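Local coordinates for quinoline 2-oxidoreductase small subunit (Pseudomonas putida, PDB 1T3Q), which carries two [2Fe-2S] clusters and, as in related molybdenum hydroxylases, probably passes electrons from the molybdenum centre towards FAD during quinoline oxidation, at residues Tyr147-Ile150 and Ile151-Ile154; Asp97-Arg101 and His102-Gln106; Leu115-Ala118 and Arg119-Ala123. All blocks are in the same frame, centred on the assembly; numbering follows the deposited sequence.

Interaction 1: residues Tyr147-Ile150 and Ile151-Ile154; sequences YETI and IDAI
Glu-148 and Asp-152, one helical turn apart on helix 148-154, bring two carboxylates to within 4.4 Å (Glu-148 OE1 to Asp-152 OD1), and two waters bridge them. One lies 2.7 Å from both Glu-148 OE1 and Asp-152 OD2; the other is 2.7 Å from Asp-152 OD1 and makes a weak contact with Glu-148 OE1. The carboxylate planes stand nearly perpendicular, 83° apart. Glu-148 runs out extended, its CG anti to the backbone N (chi1 -177°), and OE2 reaches the large subunit, where Arg-680 forms a salt bridge and the Ile-722 N-H a hydrogen bond. Asp-152 instead turns its CG beside its own N (chi1 -66°), which folds the carboxylate back over the first turn: Asp-152 OD2 comes to 3.2 Å from Glu-148 O, two acceptors and so not a bond. The salt bridge from OD2 to Arg-130 and the waters probably compensate. On the inward side Ile-150 and Ile-154 run alongside each other in the same direction, with Ile-150 CG2 3.9 Å from Ile-154 CD1. The backbone of this first turn is helical: Asp-152 N donates to Glu-148 O at 3.0 Å, and Tyr-147 O, at the N-cap position, accepts from both Ile-150 N and Ile-151 N. Tyr-147 OH is hydrogen-bonded to Cys-142 N, of a second-cluster ligand in the same chain, and to Pro-714 O of the large subunit. With an alanine replacing Asp-152, Arg-130 would probably lose its mate and the two waters would be likely to lose their second carboxylate. The helix therefore has an apolar flank near the second cluster and an acidic flank whose like charges are probably offset by arginines from both subunits.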
loop_
_atom_site.group_PDB
_atom_site.type_symbol
_atom_site.label_atom_id
_atom_site.label_comp_id
_atom_site.label_asym_id
_atom_site.label_seq_id
_atom_site.Cartn_x
_atom_site.Cartn_y
_atom_site.Cartn_z
ATOM N N TYR A 147 -32.471 -10.081 -1.319
ATOM C CA TYR A 147 -32.477 -11.549 -1.427
ATOM C C TYR A 147 -32.956 -12.260 -2.687
ATOM O O TYR A 147 -32.488 -13.365 -2.969
ATOM C CB TYR A 147 -33.269 -12.151 -0.269
ATOM C CG TYR A 147 -32.771 -11.774 1.101
ATOM C CD1 TYR A 147 -31.574 -12.284 1.595
ATOM C CD2 TYR A 147 -33.509 -10.916 1.911
ATOM C CE1 TYR A 147 -31.122 -11.949 2.876
ATOM C CE2 TYR A 147 -33.070 -10.575 3.188
ATOM C CZ TYR A 147 -31.881 -11.095 3.663
ATOM O OH TYR A 147 -31.468 -10.778 4.934
ATOM N N GLU A 148 -33.884 -11.671 -3.433
ATOM C CA GLU A 148 -34.405 -12.370 -4.604
ATOM C C GLU A 148 -33.360 -12.929 -5.563
ATOM O O GLU A 148 -33.468 -14.079 -5.993
ATOM C CB GLU A 148 -35.388 -11.495 -5.389
ATOM C CG GLU A 148 -35.994 -12.253 -6.571
ATOM C CD GLU A 148 -37.107 -11.508 -7.270
ATOM O OE1 GLU A 148 -37.533 -11.974 -8.350
ATOM O OE2 GLU A 148 -37.562 -10.471 -6.746
ATOM N N THR A 149 -32.338 -12.141 -5.881
ATOM C CA THR A 149 -31.324 -12.601 -6.816
ATOM C C THR A 149 -30.408 -13.692 -6.261
ATOM O O THR A 149 -29.783 -14.422 -7.028
ATOM C CB THR A 149 -30.482 -11.420 -7.351
ATOM O OG1 THR A 149 -30.008 -10.624 -6.258
ATOM C CG2 THR A 149 -31.331 -10.551 -8.280
ATOM N N ILE A 150 -30.312 -13.792 -4.938
ATOM C CA ILE A 150 -29.500 -14.841 -4.330
ATOM C C ILE A 150 -30.283 -16.147 -4.509
ATOM O O ILE A 150 -29.700 -17.206 -4.785
ATOM C CB ILE A 150 -29.260 -14.575 -2.822
ATOM C CG1 ILE A 150 -28.328 -13.373 -2.652
ATOM C CG2 ILE A 150 -28.651 -15.804 -2.159
ATOM C CD1 ILE A 150 -28.161 -12.913 -1.210
ATOM N N ILE A 151 -31.605 -16.063 -4.364
ATOM C CA ILE A 151 -32.461 -17.237 -4.534
ATOM C C ILE A 151 -32.353 -17.651 -6.005
ATOM O O ILE A 151 -32.252 -18.840 -6.324
ATOM C CB ILE A 151 -33.942 -16.925 -4.200
ATOM C CG1 ILE A 151 -34.056 -16.326 -2.794
ATOM C CG2 ILE A 151 -34.787 -18.197 -4.288
ATOM C CD1 ILE A 151 -33.521 -17.207 -1.680
ATOM N N ASP A 152 -32.364 -16.662 -6.894
ATOM C CA ASP A 152 -32.246 -16.917 -8.330
ATOM C C ASP A 152 -30.936 -17.640 -8.637
ATOM O O ASP A 152 -30.913 -18.613 -9.389
ATOM C CB ASP A 152 -32.246 -15.606 -9.124
ATOM C CG ASP A 152 -33.566 -14.862 -9.055
ATOM O OD1 ASP A 152 -33.582 -13.683 -9.469
ATOM O OD2 ASP A 152 -34.580 -15.439 -8.609
ATOM N N ALA A 153 -29.844 -17.142 -8.064
ATOM C CA ALA A 153 -28.525 -17.714 -8.296
ATOM C C ALA A 153 -28.411 -19.169 -7.850
ATOM O O ALA A 153 -27.882 -20.004 -8.584
ATOM C CB ALA A 153 -27.451 -16.870 -7.599
ATOM N N ILE A 154 -28.913 -19.467 -6.655
ATOM C CA ILE A 154 -28.840 -20.820 -6.110
ATOM C C ILE A 154 -29.696 -21.847 -6.857
ATOM O O ILE A 154 -29.342 -23.025 -6.916
ATOM C CB ILE A 154 -29.233 -20.822 -4.615
ATOM C CG1 ILE A 154 -28.245 -19.953 -3.832
ATOM C CG2 ILE A 154 -29.247 -22.255 -4.068
ATOM C CD1 ILE A 154 -28.669 -19.657 -2.408
HETATM O O HOH W 1 -36.820 -14.230 -9.577
HETATM O O HOH W 2 -34.993 -11.456 -9.739
#

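Interaction 2: residues Asp97-Arg101 and His102-Gln106; sequences DSFRR and HHALQ. With MCN (pterin cytosine dinucleotide), chain N.
Ser-98 O takes two hydrogen bonds from one residue, His-102: the backbone N at 2.9 Å and the ring ND1 at 3.2 Å, arriving from opposite faces of the carbonyl plane. They sit at the C-terminal end of helix 94-101, which finishes in a Schellman motif with His-103, at positive phi, breaking the helix. The evidence is the pair of bonds back into the last turn: Ala-104 N to Phe-99 O at 2.8 Å, and His-103 N to Arg-100 O, the latter donor well above the carbonyl plane. The His-102 ring is placed by CG standing anti to the carbonyl carbon (chi1 -72°), and Ser-98 O then falls in the ring plane, at its edge. Because this bond is donated by ND1, it probably holds the imidazole in this rotation. Arg-101 runs alongside, its guanidinium turned 66° from the ring and NH2 3.6 Å from His-102 CE1. Its bend at chi3 lets NE meet Asp-97 OD1 at 2.7 Å in a salt bridge within the guanidinium plane, while NH1 pairs with Asp-156. After the turn Ala-104 CB approaches the Phe-99 ring at a slant, 3.5 Å from CD2, and Ile-150 of helix 148-154 touches both side chains. Beyond the motif the chain runs on to Gln-106, a residue of the second cluster's site, whose backbone O is held by Arg-20 of the large subunit. The pterin cytosine dinucleotide amine N2' donates to Gln-106 OE1 at 2.7 Å with an N-H...O angle of 161°.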
loop_
_atom_site.group_PDB
_atom_site.type_symbol
_atom_site.label_atom_id
_atom_site.label_comp_id
_atom_site.label_asym_id
_atom_site.label_seq_id
_atom_site.Cartn_x
_atom_site.Cartn_y
_atom_site.Cartn_z
ATOM N N ASP A 97 -20.115 -18.087 -10.237
ATOM C CA ASP A 97 -20.464 -17.488 -11.515
ATOM C C ASP A 97 -21.948 -17.160 -11.571
ATOM O O ASP A 97 -22.347 -16.142 -12.146
ATOM C CB ASP A 97 -20.087 -18.423 -12.665
ATOM C CG ASP A 97 -20.521 -17.885 -14.009
ATOM O OD1 ASP A 97 -21.559 -18.344 -14.533
ATOM O OD2 ASP A 97 -19.829 -16.992 -14.532
ATOM N N SER A 98 -22.768 -18.018 -10.969
ATOM C CA SER A 98 -24.203 -17.792 -10.948
ATOM C C SER A 98 -24.530 -16.543 -10.123
ATOM O O SER A 98 -25.373 -15.734 -10.516
ATOM C CB SER A 98 -24.921 -19.000 -10.362
ATOM O OG SER A 98 -26.320 -18.840 -10.478
ATOM N N PHE A 99 -23.876 -16.396 -8.976
ATOM C CA PHE A 99 -24.098 -15.218 -8.132
ATOM C C PHE A 99 -23.837 -13.957 -8.961
ATOM O O PHE A 99 -24.586 -12.979 -8.887
ATOM C CB PHE A 99 -23.144 -15.234 -6.924
ATOM C CG PHE A 99 -23.754 -15.799 -5.673
ATOM C CD1 PHE A 99 -24.283 -17.091 -5.654
ATOM C CD2 PHE A 99 -23.797 -15.041 -4.506
ATOM C CE1 PHE A 99 -24.845 -17.615 -4.495
ATOM C CE2 PHE A 99 -24.360 -15.559 -3.335
ATOM C CZ PHE A 99 -24.883 -16.848 -3.329
ATOM N N ARG A 100 -22.770 -13.993 -9.756
ATOM C CA ARG A 100 -22.394 -12.863 -10.590
ATOM C C ARG A 100 -23.411 -12.606 -11.702
ATOM O O ARG A 100 -23.846 -11.470 -11.902
ATOM C CB ARG A 100 -21.016 -13.101 -11.212
ATOM C CG ARG A 100 -20.485 -11.901 -11.965
ATOM C CD ARG A 100 -19.234 -12.236 -12.741
ATOM N NE ARG A 100 -18.705 -11.053 -13.411
ATOM C CZ ARG A 100 -17.888 -11.094 -14.458
ATOM N NH1 ARG A 100 -17.510 -12.265 -14.952
ATOM N NH2 ARG A 100 -17.452 -9.966 -15.007
ATOM N N ARG A 101 -23.785 -13.659 -12.424
ATOM C CA ARG A 101 -24.749 -13.522 -13.514
ATOM C C ARG A 101 -26.102 -12.993 -13.049
ATOM O O ARG A 101 -26.764 -12.249 -13.773
ATOM C CB ARG A 101 -24.946 -14.868 -14.229
ATOM C CG ARG A 101 -23.752 -15.309 -15.060
ATOM C CD ARG A 101 -24.050 -16.563 -15.885
ATOM N NE ARG A 101 -24.154 -17.780 -15.079
ATOM C CZ ARG A 101 -25.295 -18.340 -14.696
ATOM N NH1 ARG A 101 -25.273 -19.448 -13.969
ATOM N NH2 ARG A 101 -26.458 -17.801 -15.041
ATOM N N HIS A 102 -26.513 -13.368 -11.841
ATOM C CA HIS A 102 -27.799 -12.925 -11.314
ATOM C C HIS A 102 -27.714 -11.690 -10.424
ATOM O O HIS A 102 -28.722 -11.268 -9.862
ATOM C CB HIS A 102 -28.478 -14.054 -10.527
ATOM C CG HIS A 102 -29.011 -15.157 -11.390
ATOM N ND1 HIS A 102 -28.258 -16.256 -11.745
ATOM C CD2 HIS A 102 -30.217 -15.320 -11.984
ATOM C CE1 HIS A 102 -28.979 -17.050 -12.519
ATOM N NE2 HIS A 102 -30.170 -16.505 -12.679
ATOM N N HIS A 103 -26.525 -11.117 -10.305
ATOM C CA HIS A 103 -26.330 -9.937 -9.456
ATOM C C HIS A 103 -26.840 -10.266 -8.051
ATOM O O HIS A 103 -27.763 -9.631 -7.534
ATOM C CB HIS A 103 -27.075 -8.726 -10.039
ATOM C CG HIS A 103 -26.813 -7.441 -9.306
ATOM N ND1 HIS A 103 -25.562 -7.093 -8.843
ATOM C CD2 HIS A 103 -27.629 -6.404 -8.997
ATOM C CE1 HIS A 103 -25.618 -5.898 -8.281
ATOM N NE2 HIS A 103 -26.861 -5.458 -8.361
ATOM N N ALA A 104 -26.224 -11.276 -7.444
ATOM C CA ALA A 104 -26.594 -11.740 -6.109
ATOM C C ALA A 104 -25.780 -11.079 -4.992
ATOM O O ALA A 104 -25.853 -11.492 -3.840
ATOM C CB ALA A 104 -26.439 -13.262 -6.026
ATOM N N LEU A 105 -24.983 -10.076 -5.340
ATOM C CA LEU A 105 -24.200 -9.354 -4.337
ATOM C C LEU A 105 -23.993 -7.896 -4.764
ATOM O O LEU A 105 -24.005 -7.568 -5.942
ATOM C CB LEU A 105 -22.831 -10.000 -4.107
ATOM C CG LEU A 105 -21.871 -9.963 -5.288
ATOM C CD1 LEU A 105 -20.433 -9.945 -4.795
ATOM C CD2 LEU A 105 -22.135 -11.177 -6.180
ATOM N N GLN A 106 -23.803 -7.041 -3.768
ATOM C CA GLN A 106 -23.574 -5.630 -3.963
ATOM C C GLN A 106 -22.306 -5.214 -3.213
ATOM O O GLN A 106 -21.218 -5.117 -3.811
ATOM C CB GLN A 106 -24.813 -4.841 -3.517
ATOM C CG GLN A 106 -25.915 -4.828 -4.590
ATOM C CD GLN A 106 -27.171 -4.033 -4.259
ATOM O OE1 GLN A 106 -27.109 -2.921 -3.742
ATOM N NE2 GLN A 106 -28.326 -4.606 -4.594
HETATM N N1 MCN N . -27.652 3.614 -11.636
HETATM C C2 MCN N . -27.734 3.287 -13.029
HETATM N N3 MCN N . -28.495 4.188 -13.757
HETATM C C4 MCN N . -29.151 5.312 -13.265
HETATM C C5 MCN N . -29.042 5.589 -11.828
HETATM C C6 MCN N . -28.299 4.753 -11.028
HETATM O O2 MCN N . -27.197 2.296 -13.472
HETATM N N4 MCN N . -29.844 6.104 -14.055
HETATM C "C1'" MCN N . -26.761 2.637 -10.781
HETATM C C2D MCN N . -25.292 3.221 -10.559
HETATM O "O2'" MCN N . -24.316 2.119 -10.524
HETATM C "C3'" MCN N . -25.420 3.998 -9.266
HETATM C C4D MCN N . -26.368 3.182 -8.420
HETATM O O4D MCN N . -27.236 2.443 -9.418
HETATM O "O3'" MCN N . -24.100 4.127 -8.631
HETATM C "C5'" MCN N . -27.137 3.968 -7.320
HETATM O "O5'" MCN N . -27.719 5.065 -7.979
HETATM P PA MCN N . -27.513 6.577 -7.573
HETATM O O1A MCN N . -26.683 7.187 -8.660
HETATM O O2A MCN N . -28.915 7.075 -7.268
HETATM O O3A MCN N . -26.794 6.791 -6.129
HETATM P PB MCN N . -25.265 6.635 -5.680
HETATM O O1B MCN N . -24.808 7.981 -5.220
HETATM O O2B MCN N . -24.451 5.951 -6.739
HETATM O O3B MCN N . -25.345 5.619 -4.441
HETATM C C10 MCN N . -25.683 6.075 -3.156
HETATM C "C9'" MCN N . -27.085 5.618 -2.918
HETATM C "C8'" MCN N . -27.401 6.057 -1.469
HETATM S "S8'" MCN N . -27.372 7.822 -1.183
HETATM C "C7'" MCN N . -27.712 5.251 -0.451
HETATM S "S7'" MCN N . -28.055 5.778 1.221
HETATM C "C6'" MCN N . -27.706 3.707 -0.716
HETATM C C7 MCN N . -27.987 3.411 -2.165
HETATM O "O9'" MCN N . -27.098 4.118 -3.015
HETATM N "N5'" MCN N . -26.399 3.203 -0.121
HETATM C C4A MCN N . -26.145 1.881 -0.665
HETATM N "N8'" MCN N . -27.823 1.944 -2.441
HETATM C C4B MCN N . -26.820 1.235 -1.717
HETATM N "N1'" MCN N . -26.536 -0.060 -2.219
HETATM C "C2'" MCN N . -25.516 -0.699 -1.599
HETATM N "N2'" MCN N . -25.215 -1.943 -2.031
HETATM N "N3'" MCN N . -24.777 -0.135 -0.579
HETATM C "C4'" MCN N . -24.996 1.182 -0.027
HETATM O "O4'" MCN N . -24.303 1.604 0.867
#

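Interaction 3: residues Leu115-Ala118 and Arg119-Ala123; sequences LATA and RSILA
Arg-119 folds its aliphatic stem back on Leu-115: Arg-119 CG lies 3.0 Å from Leu-115 O, and Arg-119 N donates to that same Leu-115 O at 2.8 Å. This is the tight part of the contact, together with Leu-122, whose N donates to Ala-118 O at 2.9 Å and whose CG sits 3.3 Å from the same oxygen. The short approach of Arg-119 follows from its CG being swung back towards the preceding turn (chi1 -69°), after which a bend at chi3 takes the guanidinium away to a salt bridge with Glu-81. Side chain against side chain the fit is looser: Thr-117 CG2 and Ile-121 CD1 approach only to 4.2 Å, crossing at a slant, with Val-136 and Met-137 packed against both and Thr-117 OG1 hydrogen-bonded to Asn-140. The solvent side holds Ala-123, which is exposed and does not touch residues 115-118, and the partly exposed Ser-120, on which Gln-103 of the medium subunit packs. Four successive i to i+4 backbone bonds show a regular alpha helix, the central part of helix 111-124 in the helical [2Fe-2S] binding domain that holds the second cluster.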
loop_
_atom_site.group_PDB
_atom_site.type_symbol
_atom_site.label_atom_id
_atom_site.label_comp_id
_atom_site.label_asym_id
_atom_site.label_seq_id
_atom_site.Cartn_x
_atom_site.Cartn_y
_atom_site.Cartn_z
ATOM N N LEU A 115 -22.439 -18.153 0.387
ATOM C CA LEU A 115 -21.894 -19.277 -0.369
ATOM C C LEU A 115 -21.759 -20.552 0.462
ATOM O O LEU A 115 -22.046 -21.654 -0.026
ATOM C CB LEU A 115 -20.535 -18.893 -0.970
ATOM C CG LEU A 115 -20.577 -17.826 -2.073
ATOM C CD1 LEU A 115 -19.173 -17.329 -2.375
ATOM C CD2 LEU A 115 -21.223 -18.404 -3.325
ATOM N N ALA A 116 -21.328 -20.403 1.713
ATOM C CA ALA A 116 -21.166 -21.548 2.603
ATOM C C ALA A 116 -22.512 -22.245 2.799
ATOM O O ALA A 116 -22.634 -23.461 2.611
ATOM C CB ALA A 116 -20.598 -21.088 3.960
ATOM N N THR A 117 -23.532 -21.478 3.160
ATOM C CA THR A 117 -24.849 -22.058 3.374
ATOM C C THR A 117 -25.400 -22.641 2.070
ATOM O O THR A 117 -25.961 -23.738 2.066
ATOM C CB THR A 117 -25.842 -21.016 3.933
ATOM O OG1 THR A 117 -25.349 -20.514 5.182
ATOM C CG2 THR A 117 -27.208 -21.654 4.171
ATOM N N ALA A 118 -25.223 -21.922 0.966
ATOM C CA ALA A 118 -25.723 -22.402 -0.322
ATOM C C ALA A 118 -25.080 -23.737 -0.706
ATOM O O ALA A 118 -25.764 -24.645 -1.190
ATOM C CB ALA A 118 -25.471 -21.369 -1.404
ATOM N N ARG A 119 -23.774 -23.863 -0.491
ATOM C CA ARG A 119 -23.085 -25.107 -0.824
ATOM C C ARG A 119 -23.697 -26.260 -0.042
ATOM O O ARG A 119 -23.949 -27.333 -0.590
ATOM C CB ARG A 119 -21.592 -25.015 -0.501
ATOM C CG ARG A 119 -20.793 -24.078 -1.383
ATOM C CD ARG A 119 -19.308 -24.288 -1.136
ATOM N NE ARG A 119 -18.897 -25.627 -1.549
ATOM C CZ ARG A 119 -17.815 -26.259 -1.102
ATOM N NH1 ARG A 119 -17.533 -27.474 -1.548
ATOM N NH2 ARG A 119 -17.024 -25.686 -0.204
ATOM N N SER A 120 -23.937 -26.030 1.245
ATOM C CA SER A 120 -24.525 -27.049 2.104
ATOM C C SER A 120 -25.881 -27.502 1.576
ATOM O O SER A 120 -26.180 -28.694 1.552
ATOM C CB SER A 120 -24.687 -26.511 3.525
ATOM O OG SER A 120 -25.285 -27.489 4.358
ATOM N N ILE A 121 -26.700 -26.539 1.163
ATOM C CA ILE A 121 -28.029 -26.812 0.623
ATOM C C ILE A 121 -27.935 -27.678 -0.631
ATOM O O ILE A 121 -28.628 -28.693 -0.760
ATOM C CB ILE A 121 -28.747 -25.498 0.226
ATOM C CG1 ILE A 121 -29.041 -24.662 1.471
ATOM C CG2 ILE A 121 -30.026 -25.810 -0.539
ATOM C CD1 ILE A 121 -29.624 -23.293 1.164
ATOM N N LEU A 122 -27.071 -27.261 -1.549
ATOM C CA LEU A 122 -26.885 -27.950 -2.818
ATOM C C LEU A 122 -26.289 -29.335 -2.669
ATOM O O LEU A 122 -26.478 -30.192 -3.534
ATOM C CB LEU A 122 -26.014 -27.103 -3.746
ATOM C CG LEU A 122 -26.659 -25.769 -4.132
ATOM C CD1 LEU A 122 -25.631 -24.863 -4.792
ATOM C CD2 LEU A 122 -27.842 -26.031 -5.059
ATOM N N ALA A 123 -25.565 -29.553 -1.576
ATOM C CA ALA A 123 -24.958 -30.851 -1.326
ATOM C C ALA A 123 -26.046 -31.890 -1.073
ATOM O O ALA A 123 -25.951 -33.024 -1.540
ATOM C CB ALA A 123 -24.022 -30.771 -0.127
#

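How the interactions relate
From the N terminus, interaction 2 comes first, turning the chain out of helix 94-101 into the loop towards the second cluster; interaction 3 follows inside helix 111-124, and interaction 1 opens helix 148-154. The three are in series: none nests in or crosses another, and none closes a long loop, each joining adjoining segments. Their ties are lateral. Interactions 1 and 2, with centres 8 Å apart, are joined by probable hydrogen bonds from Ser-98 OG to Ala-153 O and from Thr-149 OG1 to His-103 O. Ile-154 packs on Ala-118 and Leu-122, and Phe-99 on Leu-115, drawing three helices into one cluster-binding domain.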